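Local coordinates for F-actin-capping protein subunit alpha (Dictyostelium discoideum, PDB 4AKR), which pairs with a beta subunit to cap the fast-growing barbed ends of actin filaments, blocking subunit exchange there without severing the filament, at residues A117-A122 with T220-F225. Residues are numbered along the deposited sequence; the frame is centred on the assembly and turned at random.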
loop_
_atom_site.group_PDB
_atom_site.type_symbol
_atom_site.label_atom_id
_atom_site.label_comp_id
_atom_site.label_asym_id
_atom_site.label_seq_id
_atom_site.Cartn_x
_atom_site.Cartn_y
_atom_site.Cartn_z
ATOM N N ALA A 117 17.685 -33.954 -3.031
ATOM C CA ALA A 117 17.153 -34.050 -4.383
ATOM C C ALA A 117 16.238 -32.849 -4.652
ATOM O O ALA A 117 16.228 -32.317 -5.758
ATOM C CB ALA A 117 16.392 -35.347 -4.558
ATOM N N PHE A 118 15.472 -32.415 -3.652
ATOM C CA PHE A 118 14.605 -31.250 -3.843
ATOM C C PHE A 118 15.427 -29.969 -3.923
ATOM O O PHE A 118 15.128 -29.058 -4.699
ATOM C CB PHE A 118 13.595 -31.107 -2.697
ATOM C CG PHE A 118 12.336 -31.910 -2.885
ATOM C CD1 PHE A 118 12.376 -33.304 -2.916
ATOM C CD2 PHE A 118 11.102 -31.271 -3.022
ATOM C CE1 PHE A 118 11.201 -34.050 -3.081
ATOM C CE2 PHE A 118 9.918 -32.010 -3.188
ATOM C CZ PHE A 118 9.972 -33.401 -3.216
ATOM N N ASP A 119 16.476 -29.905 -3.115
ATOM C CA ASP A 119 17.324 -28.725 -3.093
ATOM C C ASP A 119 17.944 -28.442 -4.469
ATOM O O ASP A 119 18.012 -27.288 -4.880
ATOM C CB ASP A 119 18.412 -28.878 -2.020
ATOM C CG ASP A 119 18.896 -27.546 -1.495
ATOM O OD1 ASP A 119 18.583 -26.517 -2.133
ATOM O OD2 ASP A 119 19.582 -27.519 -0.451
ATOM N N GLU A 120 18.382 -29.480 -5.182
ATOM C CA GLU A 120 18.969 -29.275 -6.516
ATOM C C GLU A 120 17.968 -28.584 -7.441
ATOM O O GLU A 120 18.320 -27.697 -8.221
ATOM C CB GLU A 120 19.371 -30.603 -7.179
ATOM C CG GLU A 120 20.540 -31.360 -6.553
ATOM C CD GLU A 120 20.958 -32.582 -7.385
ATOM O OE1 GLU A 120 20.063 -33.287 -7.918
ATOM O OE2 GLU A 120 22.178 -32.846 -7.501
ATOM N N GLU A 121 16.714 -29.014 -7.363
ATOM C CA GLU A 121 15.673 -28.451 -8.207
ATOM C C GLU A 121 15.283 -27.024 -7.811
ATOM O O GLU A 121 15.086 -26.167 -8.676
ATOM C CB GLU A 121 14.444 -29.370 -8.193
ATOM C CG GLU A 121 14.722 -30.770 -8.726
ATOM C CD GLU A 121 15.309 -30.746 -10.130
ATOM O OE1 GLU A 121 14.694 -30.122 -11.029
ATOM O OE2 GLU A 121 16.385 -31.353 -10.337
ATOM N N ALA A 122 15.179 -26.765 -6.511
ATOM C CA ALA A 122 14.821 -25.427 -6.052
ATOM C C ALA A 122 15.882 -24.422 -6.497
ATOM O O ALA A 122 15.566 -23.303 -6.903
ATOM C CB ALA A 122 14.683 -25.409 -4.534
ATOM N N THR A 220 10.783 -37.608 -7.796
ATOM C CA THR A 220 9.849 -36.948 -6.894
ATOM C C THR A 220 10.117 -35.449 -6.877
ATOM O O THR A 220 9.189 -34.638 -6.932
ATOM C CB THR A 220 10.000 -37.514 -5.466
ATOM O OG1 THR A 220 9.758 -38.922 -5.491
ATOM C CG2 THR A 220 9.018 -36.872 -4.520
ATOM N N ALA A 221 11.393 -35.088 -6.815
ATOM C CA ALA A 221 11.801 -33.685 -6.788
ATOM C C ALA A 221 11.527 -32.999 -8.120
ATOM O O ALA A 221 10.931 -31.921 -8.163
ATOM C CB ALA A 221 13.285 -33.579 -6.449
ATOM N N VAL A 222 11.964 -33.635 -9.201
ATOM C CA VAL A 222 11.793 -33.093 -10.539
ATOM C C VAL A 222 10.330 -32.872 -10.887
ATOM O O VAL A 222 9.956 -31.821 -11.415
ATOM C CB VAL A 222 12.424 -34.023 -11.599
ATOM C CG1 VAL A 222 12.024 -33.579 -12.999
ATOM C CG2 VAL A 222 13.943 -33.999 -11.462
ATOM N N ASN A 223 9.499 -33.863 -10.587
ATOM C CA ASN A 223 8.089 -33.752 -10.901
ATOM C C ASN A 223 7.347 -32.814 -9.971
ATOM O O ASN A 223 6.315 -32.276 -10.343
ATOM C CB ASN A 223 7.451 -35.140 -10.919
ATOM C CG ASN A 223 8.078 -36.035 -11.975
ATOM O OD1 ASN A 223 8.291 -35.610 -13.107
ATOM N ND2 ASN A 223 8.382 -37.273 -11.611
ATOM N N ALA A 224 7.875 -32.594 -8.774
ATOM C CA ALA A 224 7.216 -31.691 -7.841
ATOM C C ALA A 224 7.422 -30.267 -8.347
ATOM O O ALA A 224 6.513 -29.439 -8.299
ATOM C CB ALA A 224 7.801 -31.843 -6.446
ATOM N N PHE A 225 8.626 -29.995 -8.843
ATOM C CA PHE A 225 8.958 -28.677 -9.360
ATOM C C PHE A 225 8.340 -28.394 -10.713
ATOM O O PHE A 225 8.145 -27.237 -11.079
ATOM C CB PHE A 225 10.475 -28.487 -9.388
ATOM C CG PHE A 225 11.020 -27.952 -8.097
ATOM C CD1 PHE A 225 11.064 -26.581 -7.865
ATOM C CD2 PHE A 225 11.383 -28.818 -7.069
ATOM C CE1 PHE A 225 11.451 -26.080 -6.630
ATOM C CE2 PHE A 225 11.772 -28.330 -5.830
ATOM C CZ PHE A 225 11.804 -26.959 -5.606
HETATM O O HOH W 1 11.691 -29.496 -12.507
#
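Phe118 lays one face of its ring over Ala221, whose CA sits 3.9 Å from the ring centroid in a CH-pi contact. The ring is a knob in the hole formed by Thr220, Ala221, Ala224 and Phe225, with CG2 of Thr220 at the ring edge, 3.8 Å from Phe118 CZ. In return, Phe225 reaches back across the gap and turns a face to the backbone joining Glu121 to Ala122; its CZ is 3.4 Å from Ala122 CB. The small Ala221, its CB 3.3 Å from Ala117 O, is consistent with axes only 8.5 Å apart, crossing at -38°. No hydrogen bond joins the segments directly. On the solvent side, Glu121 packs its CD 3.8 Å from Val222 CG2; a water bonds to Val222 O and, weakly, to Glu121 OE1, while OE2 pairs with Lys124. Helices 112-129 and 217-248 lie side by side on one face of the antiparallel sheet: Phe118 meets Val137 and Ile148, Ala122 meets Val137 and Val150, and Phe225 meets Val150, on strands 134-142 and 145-158.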